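Local atomic coordinates of dehydroascorbate reductase (Chlamydomonas reinhardtii, PDB entry 5XFT), a protein that probably reduces L-dehydroascorbate to L-ascorbate at the expense of two glutathione molecules, as a member of the glutathione S-transferase superfamily. Residues T6-G11 against P49-E54; P70-S75 against V79-K84. All coordinates share one frame; numbering follows the deposited sequence.

Interaction 1: T6-G11 against P49-E54; sequences TIYVKG and PAWLLE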
ATOM      1  N   THR A   6      -8.105  14.284  -8.636  1.00  9.01           N
ATOM      2  CA  THR A   6      -6.663  14.201  -8.834  1.00 13.04           C
ATOM      3  C   THR A   6      -6.008  13.531  -7.630  1.00  9.94           C
ATOM      4  O   THR A   6      -6.287  13.889  -6.483  1.00 10.75           O
ATOM      5  CB  THR A   6      -6.055  15.589  -9.036  1.00 13.71           C
ATOM      6  OG1 THR A   6      -6.797  16.292 -10.032  1.00 17.19           O
ATOM      7  CG2 THR A   6      -4.594  15.473  -9.481  1.00 15.46           C
ATOM      8  N   ILE A   7      -5.125  12.583  -7.894  1.00  9.37           N
ATOM      9  CA  ILE A   7      -4.385  11.890  -6.852  1.00 12.80           C
ATOM     10  C   ILE A   7      -2.908  12.164  -7.102  1.00 13.36           C
ATOM     11  O   ILE A   7      -2.311  11.623  -8.038  1.00 17.17           O
ATOM     12  CB  ILE A   7      -4.687  10.390  -6.822  1.00  9.32           C
ATOM     13  CG1 ILE A   7      -6.197  10.165  -6.793  1.00  8.29           C
ATOM     14  CG2 ILE A   7      -4.077   9.752  -5.582  1.00  7.28           C
ATOM     15  CD1 ILE A   7      -6.581   8.690  -6.719  1.00  9.46           C
ATOM     16  N   TYR A   8      -2.323  13.033  -6.283  1.00 16.52           N
ATOM     17  CA  TYR A   8      -0.893  13.305  -6.312  1.00 13.22           C
ATOM     18  C   TYR A   8      -0.174  12.192  -5.569  1.00 17.07           C
ATOM     19  O   TYR A   8      -0.407  11.981  -4.365  1.00 16.57           O
ATOM     20  CB  TYR A   8      -0.587  14.657  -5.685  1.00  3.35           C
ATOM     21  CG  TYR A   8      -1.339  15.791  -6.328  1.00  6.52           C
ATOM     22  CD1 TYR A   8      -0.758  16.557  -7.325  1.00 10.00           C
ATOM     23  CD2 TYR A   8      -2.632  16.097  -5.936  1.00  5.93           C
ATOM     24  CE1 TYR A   8      -1.447  17.593  -7.914  1.00 10.79           C
ATOM     25  CE2 TYR A   8      -3.331  17.123  -6.522  1.00  9.70           C
ATOM     26  CZ  TYR A   8      -2.738  17.868  -7.512  1.00 11.12           C
ATOM     27  OH  TYR A   8      -3.435  18.908  -8.093  1.00  8.39           O
ATOM     28  N   VAL A   9       0.686  11.479  -6.303  1.00 11.92           N
ATOM     29  CA  VAL A   9       1.408  10.316  -5.812  1.00 15.69           C
ATOM     30  C   VAL A   9       2.881  10.482  -6.152  1.00 11.19           C
ATOM     31  O   VAL A   9       3.275  11.394  -6.878  1.00  4.83           O
ATOM     32  CB  VAL A   9       0.868   9.000  -6.409  1.00 19.86           C
ATOM     33  CG1 VAL A   9      -0.573   8.770  -5.993  1.00 19.39           C
ATOM     34  CG2 VAL A   9       0.992   9.024  -7.924  1.00 15.48           C
ATOM     35  N   LYS A  10       3.702   9.579  -5.613  1.00  8.65           N
ATOM     36  CA  LYS A  10       5.124   9.595  -5.920  1.00  8.32           C
ATOM     37  C   LYS A  10       5.345   9.009  -7.312  1.00 18.14           C
ATOM     38  O   LYS A  10       4.901   7.893  -7.605  1.00 22.79           O
ATOM     39  CB  LYS A  10       5.905   8.813  -4.871  1.00  4.60           C
ATOM     40  CG  LYS A  10       7.352   8.547  -5.271  1.00 13.30           C
ATOM     41  CD  LYS A  10       7.984   7.433  -4.450  1.00 23.11           C
ATOM     42  CE  LYS A  10       9.462   7.285  -4.775  1.00 30.32           C
ATOM     43  NZ  LYS A  10      10.363   7.615  -3.638  1.00 38.34           N
ATOM     44  N   GLY A  11       6.014   9.760  -8.177  1.00 17.73           N
ATOM     45  CA  GLY A  11       6.192   9.291  -9.529  1.00 21.53           C
ATOM     46  C   GLY A  11       7.332   9.983 -10.238  1.00 23.57           C
ATOM     47  O   GLY A  11       8.128  10.699  -9.632  1.00 24.85           O
ATOM     48  N   PRO A  49       6.653  20.554  -5.457  1.00 18.84           N
ATOM     49  CA  PRO A  49       6.158  21.929  -5.561  1.00 13.48           C
ATOM     50  C   PRO A  49       5.978  22.544  -4.186  1.00 15.38           C
ATOM     51  O   PRO A  49       5.637  21.866  -3.214  1.00 25.97           O
ATOM     52  CB  PRO A  49       4.815  21.768  -6.281  1.00  9.41           C
ATOM     53  CG  PRO A  49       4.364  20.410  -5.892  1.00  8.34           C
ATOM     54  CD  PRO A  49       5.608  19.571  -5.781  1.00 11.22           C
ATOM     55  N   ALA A  50       6.203  23.855  -4.120  1.00 18.29           N
ATOM     56  CA  ALA A  50       6.164  24.551  -2.837  1.00 19.14           C
ATOM     57  C   ALA A  50       4.804  24.435  -2.161  1.00 19.86           C
ATOM     58  O   ALA A  50       4.732  24.401  -0.929  1.00 26.25           O
ATOM     59  CB  ALA A  50       6.536  26.020  -3.022  1.00 11.12           C
ATOM     60  N   TRP A  51       3.717  24.362  -2.935  1.00 15.64           N
ATOM     61  CA  TRP A  51       2.397  24.301  -2.317  1.00 12.67           C
ATOM     62  C   TRP A  51       2.188  22.992  -1.570  1.00 15.46           C
ATOM     63  O   TRP A  51       1.362  22.927  -0.650  1.00 20.39           O
ATOM     64  CB  TRP A  51       1.294  24.497  -3.367  1.00 11.52           C
ATOM     65  CG  TRP A  51       1.231  23.429  -4.415  1.00 13.11           C
ATOM     66  CD1 TRP A  51       1.771  23.481  -5.674  1.00  8.30           C
ATOM     67  CD2 TRP A  51       0.595  22.147  -4.305  1.00 13.93           C
ATOM     68  NE1 TRP A  51       1.513  22.313  -6.343  1.00 18.16           N
ATOM     69  CE2 TRP A  51       0.793  21.477  -5.531  1.00 12.45           C
ATOM     70  CE3 TRP A  51      -0.115  21.500  -3.288  1.00 14.18           C
ATOM     71  CZ2 TRP A  51       0.305  20.189  -5.769  1.00  7.12           C
ATOM     72  CZ3 TRP A  51      -0.605  20.215  -3.527  1.00 12.55           C
ATOM     73  CH2 TRP A  51      -0.388  19.575  -4.755  1.00  8.53           C
ATOM     74  N   LEU A  52       2.922  21.943  -1.940  1.00 20.90           N
ATOM     75  CA  LEU A  52       2.732  20.652  -1.292  1.00 20.20           C
ATOM     76  C   LEU A  52       3.267  20.656   0.138  1.00 12.30           C
ATOM     77  O   LEU A  52       2.792  19.881   0.981  1.00 12.00           O
ATOM     78  CB  LEU A  52       3.397  19.565  -2.130  1.00 13.91           C
ATOM     79  CG  LEU A  52       3.184  18.129  -1.679  1.00  3.19           C
ATOM     80  CD1 LEU A  52       1.774  17.689  -2.014  1.00  5.96           C
ATOM     81  CD2 LEU A  52       4.198  17.243  -2.352  1.00 12.57           C
ATOM     82  N   LEU A  53       4.235  21.531   0.425  1.00  8.89           N
ATOM     83  CA  LEU A  53       4.681  21.743   1.798  1.00 16.25           C
ATOM     84  C   LEU A  53       3.538  22.246   2.678  1.00 16.85           C
ATOM     85  O   LEU A  53       3.330  21.738   3.789  1.00 10.21           O
ATOM     86  CB  LEU A  53       5.852  22.727   1.818  1.00  9.71           C
ATOM     87  CG  LEU A  53       6.447  23.045   3.191  1.00 12.66           C
ATOM     88  CD1 LEU A  53       7.252  21.853   3.715  1.00  7.47           C
ATOM     89  CD2 LEU A  53       7.296  24.312   3.141  1.00  2.82           C
ATOM     90  N   GLU A  54       2.762  23.217   2.183  1.00  8.71           N
ATOM     91  CA  GLU A  54       1.615  23.706   2.945  1.00 13.95           C
ATOM     92  C   GLU A  54       0.483  22.683   2.985  1.00 13.58           C
ATOM     93  O   GLU A  54      -0.176  22.518   4.016  1.00 20.02           O
ATOM     94  CB  GLU A  54       1.109  25.028   2.365  1.00 17.43           C
ATOM     95  CG  GLU A  54      -0.243  25.471   2.932  1.00 40.41           C
ATOM     96  CD  GLU A  54      -0.245  25.601   4.460  1.00 58.02           C
ATOM     97  OE1 GLU A  54       0.678  26.242   5.004  1.00 65.05           O
ATOM     98  OE2 GLU A  54      -1.161  25.057   5.119  1.00 56.90           O
TER
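Y8 and W51 meet because of how their first torsions are set. In Y8, CG lies anti to the carbonyl carbon (chi1 -56°), and the phenol ring leaves the strand on the side of helix 50-56. In W51, CG sits between the backbone N and the carbonyl carbon (chi1 64°). The indole therefore reaches back toward the strand with its six-membered ring leading. The result is a T-shaped (edge-to-face) pair. The edge of W51 points at the face of Y8, with the planes at 73° and the centroids 5.1 Å apart. W51 CH2 stands over the centre of the phenol, 3.8 Å above its plane. W51 CZ2 lies beside it, 3.8 Å from Y8 CE1.

Both rings have other neighbours. T6 CG2 packs on the opposite face of Y8, near the rim, so the phenol lies between a methyl and the indole edge. P49 CG rests on one face of W51, and L52 CB lies over the same face. Y71 also stacks with W51. The contact is apolar and small, and it lies at the surface.

With an alanine in place of Y8, the edge of W51 would probably face a gap, and the indole would be freer to turn.

The backbone of Y8 is bonded to V62, in the neighbouring strand 62-64. Here a strand inside the sheet carries an aromatic side chain that receives the short helix following strand 38-43. This is helix-on-sheet packing in the thioredoxin-like N-terminal domain of a glutathione S-transferase fold.

Interaction 2: P70-S75 against V79-K84; sequences PYMPDS and VVHLEK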
ATOM      1  N   PRO A  70     -10.699  21.438  -1.263  1.00 34.12           N
ATOM      2  CA  PRO A  70      -9.347  21.645  -0.754  1.00 27.14           C
ATOM      3  C   PRO A  70      -8.483  20.424  -1.035  1.00 18.41           C
ATOM      4  O   PRO A  70      -8.976  19.337  -1.341  1.00 13.02           O
ATOM      5  CB  PRO A  70      -9.572  21.815   0.754  1.00 23.08           C
ATOM      6  CG  PRO A  70     -10.712  20.886   1.031  1.00 17.42           C
ATOM      7  CD  PRO A  70     -11.604  20.936  -0.207  1.00 25.40           C
ATOM      8  N   TYR A  71      -7.177  20.623  -0.916  1.00 18.58           N
ATOM      9  CA  TYR A  71      -6.263  19.488  -0.903  1.00 18.43           C
ATOM     10  C   TYR A  71      -6.464  18.688   0.379  1.00 21.23           C
ATOM     11  O   TYR A  71      -6.607  19.259   1.465  1.00 28.43           O
ATOM     12  CB  TYR A  71      -4.816  19.963  -1.005  1.00 13.41           C
ATOM     13  CG  TYR A  71      -4.448  20.587  -2.327  1.00 16.50           C
ATOM     14  CD1 TYR A  71      -4.299  19.810  -3.471  1.00 15.11           C
ATOM     15  CD2 TYR A  71      -4.218  21.956  -2.432  1.00 23.22           C
ATOM     16  CE1 TYR A  71      -3.945  20.379  -4.691  1.00 12.74           C
ATOM     17  CE2 TYR A  71      -3.861  22.533  -3.645  1.00 25.73           C
ATOM     18  CZ  TYR A  71      -3.728  21.739  -4.771  1.00 18.82           C
ATOM     19  OH  TYR A  71      -3.380  22.314  -5.976  1.00 19.67           O
ATOM     20  N   MET A  72      -6.471  17.367   0.257  1.00 20.80           N
ATOM     21  CA  MET A  72      -6.688  16.480   1.401  1.00 17.18           C
ATOM     22  C   MET A  72      -5.581  15.442   1.499  1.00 15.91           C
ATOM     23  O   MET A  72      -5.536  14.513   0.672  1.00  9.97           O
ATOM     24  CB  MET A  72      -8.039  15.784   1.287  1.00 22.68           C
ATOM     25  CG  MET A  72      -8.302  14.798   2.401  1.00 27.47           C
ATOM     26  SD  MET A  72     -10.009  14.261   2.383  1.00 30.60           S
ATOM     27  CE  MET A  72      -9.971  13.008   1.129  1.00 33.05           C
ATOM     28  N   PRO A  73      -4.677  15.548   2.478  1.00 15.86           N
ATOM     29  CA  PRO A  73      -3.594  14.564   2.596  1.00 14.95           C
ATOM     30  C   PRO A  73      -3.944  13.428   3.539  1.00 22.41           C
ATOM     31  O   PRO A  73      -5.079  13.354   4.019  1.00 23.42           O
ATOM     32  CB  PRO A  73      -2.431  15.401   3.139  1.00 13.50           C
ATOM     33  CG  PRO A  73      -3.090  16.474   3.936  1.00  6.50           C
ATOM     34  CD  PRO A  73      -4.465  16.714   3.352  1.00 10.12           C
ATOM     35  N   ASP A  74      -2.966  12.552   3.807  1.00 28.69           N
ATOM     36  CA  ASP A  74      -3.086  11.406   4.711  1.00 30.94           C
ATOM     37  C   ASP A  74      -3.953  10.311   4.096  1.00 18.08           C
ATOM     38  O   ASP A  74      -5.167  10.484   3.938  1.00 21.83           O
ATOM     39  CB  ASP A  74      -3.643  11.840   6.076  1.00 45.49           C
ATOM     40  CG  ASP A  74      -3.451  10.786   7.157  1.00 56.92           C
ATOM     41  OD1 ASP A  74      -3.492  11.160   8.349  1.00 68.49           O
ATOM     42  OD2 ASP A  74      -3.252   9.598   6.825  1.00 57.96           O
ATOM     43  N   SER A  75      -3.343   9.167   3.771  1.00 12.64           N
ATOM     44  CA  SER A  75      -4.099   8.079   3.152  1.00 20.38           C
ATOM     45  C   SER A  75      -5.236   7.592   4.043  1.00 22.08           C
ATOM     46  O   SER A  75      -6.249   7.099   3.534  1.00 21.34           O
ATOM     47  CB  SER A  75      -3.171   6.912   2.796  1.00 20.66           C
ATOM     48  OG  SER A  75      -2.734   6.211   3.945  1.00 19.65           O
ATOM     49  N   VAL A  79      -9.032   7.510   2.734  1.00 23.60           N
ATOM     50  CA  VAL A  79      -9.848   6.317   2.504  1.00 27.66           C
ATOM     51  C   VAL A  79     -11.119   6.353   3.343  1.00 25.43           C
ATOM     52  O   VAL A  79     -12.151   5.803   2.932  1.00 22.22           O
ATOM     53  CB  VAL A  79      -9.053   5.021   2.754  1.00 25.26           C
ATOM     54  CG1 VAL A  79      -7.883   4.913   1.776  1.00  5.42           C
ATOM     55  CG2 VAL A  79      -8.596   4.930   4.207  1.00 20.33           C
ATOM     56  N   VAL A  80     -11.086   7.002   4.512  1.00 25.93           N
ATOM     57  CA  VAL A  80     -12.304   7.084   5.317  1.00 29.22           C
ATOM     58  C   VAL A  80     -13.290   8.073   4.702  1.00 26.97           C
ATOM     59  O   VAL A  80     -14.494   7.797   4.612  1.00 25.02           O
ATOM     60  CB  VAL A  80     -11.959   7.446   6.771  1.00 39.10           C
ATOM     61  CG1 VAL A  80     -13.225   7.694   7.570  1.00 46.14           C
ATOM     62  CG2 VAL A  80     -11.148   6.329   7.397  1.00 38.87           C
ATOM     63  N   HIS A  81     -12.799   9.238   4.274  1.00 30.95           N
ATOM     64  CA  HIS A  81     -13.623  10.162   3.497  1.00 28.64           C
ATOM     65  C   HIS A  81     -14.199   9.472   2.267  1.00 23.23           C
ATOM     66  O   HIS A  81     -15.366   9.671   1.906  1.00 21.98           O
ATOM     67  CB  HIS A  81     -12.776  11.374   3.095  1.00 30.10           C
ATOM     68  CG  HIS A  81     -13.385  12.215   2.020  1.00 32.83           C
ATOM     69  ND1 HIS A  81     -14.057  13.389   2.285  1.00 32.61           N
ATOM     70  CD2 HIS A  81     -13.415  12.061   0.674  1.00 31.70           C
ATOM     71  CE1 HIS A  81     -14.479  13.918   1.151  1.00 26.74           C
ATOM     72  NE2 HIS A  81     -14.106  13.130   0.158  1.00 28.56           N
ATOM     73  N   LEU A  82     -13.383   8.651   1.614  1.00 19.82           N
ATOM     74  CA  LEU A  82     -13.834   7.893   0.459  1.00 20.36           C
ATOM     75  C   LEU A  82     -15.006   6.997   0.828  1.00 27.21           C
ATOM     76  O   LEU A  82     -16.031   6.985   0.139  1.00 24.29           O
ATOM     77  CB  LEU A  82     -12.668   7.076  -0.094  1.00 27.81           C
ATOM     78  CG  LEU A  82     -12.914   6.267  -1.362  1.00 43.80           C
ATOM     79  CD1 LEU A  82     -13.257   7.198  -2.507  1.00 47.64           C
ATOM     80  CD2 LEU A  82     -11.698   5.431  -1.702  1.00 44.62           C
ATOM     81  N   GLU A  83     -14.882   6.253   1.932  1.00 32.99           N
ATOM     82  CA  GLU A  83     -15.953   5.343   2.323  1.00 31.70           C
ATOM     83  C   GLU A  83     -17.214   6.088   2.747  1.00 37.91           C
ATOM     84  O   GLU A  83     -18.326   5.576   2.571  1.00 43.86           O
ATOM     85  CB  GLU A  83     -15.468   4.427   3.444  1.00 30.18           C
ATOM     86  CG  GLU A  83     -16.266   3.131   3.573  1.00 36.33           C
ATOM     87  CD  GLU A  83     -15.915   2.117   2.514  1.00 43.15           C
ATOM     88  OE1 GLU A  83     -14.769   2.157   2.034  1.00 45.49           O
ATOM     89  OE2 GLU A  83     -16.778   1.279   2.182  1.00 53.31           O
ATOM     90  N   LYS A  84     -17.070   7.288   3.307  1.00 38.04           N
ATOM     91  CA  LYS A  84     -18.248   8.058   3.690  1.00 30.67           C
ATOM     92  C   LYS A  84     -18.968   8.605   2.466  1.00 32.44           C
ATOM     93  O   LYS A  84     -20.201   8.563   2.391  1.00 37.96           O
ATOM     94  CB  LYS A  84     -17.851   9.196   4.626  1.00 31.96           C
ATOM     95  CG  LYS A  84     -19.031   9.943   5.219  1.00 31.23           C
ATOM     96  CD  LYS A  84     -18.564  11.126   6.053  1.00 36.41           C
ATOM     97  CE  LYS A  84     -19.744  11.938   6.556  1.00 44.90           C
ATOM     98  NZ  LYS A  84     -19.330  13.250   7.134  1.00 48.24           N
TER
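M72 meets H81, and S75 meets V79, where the last strand of the thioredoxin-like domain passes into helix 75-85. The helix starts with an N-cap: D74 holds that position, and its OD2 accepts a hydrogen bond from the backbone N of D76. An acidic residue followed by serine at this helix start is familiar from glutathione S-transferases, where this region borders the glutathione site.

The hydrogen bond across the contact belongs to the first turn of the helix. V79 N donates to S75 O at 2.9 Å, with an N-H...O angle of 158°. It is the usual bond between residues four apart. The side chain of S75 turns elsewhere, and its OG is bonded to R26 NH1.

Close contact within the helix accompanies this bond. The V79 side chain also lies near the same carbonyl oxygen, with V79 CG1 3.2 Å and V79 CG2 3.3 Å from S75 O.

The third kind of contact is with an aromatic face. M72 has CG anti to its backbone N (chi1 177°), and its extended chain reaches across to the helix before bending at the sulfur. M72 SD lies over the ring face, 4.2 Å from the H81 centroid, as a Met-aromatic contact. A weak hydrogen bond from H81 NE2 to E65 OE2 gives the ring a second partner. The methyl next to the sulfur makes a CH-pi contact: M72 CE is 3.9 Å from the H81 centroid and 3.6 Å from H81 CD2.

Overall arrangement
Both interactions lie in the thioredoxin-like N-terminal domain and reach the same mixed sheet, through strands 5-12 and 72-73. Strand 62-64 lies between these two and pairs antiparallel with each. The contacts follow in series along the chain: interaction 1 closes with helix 50-56 before interaction 2 opens at 70-75. Their centres are about 15 Å apart, yet they touch through Y71. Y71 CE1 is 3.5 Å from W51 CZ3 and 3.7 Å from Y8 OH. Interaction 1 packs helix 50-56 against the sheet. Interaction 2 turns the edge strand into helix 75-85. Together they tie two of the domain's helices to one sheet.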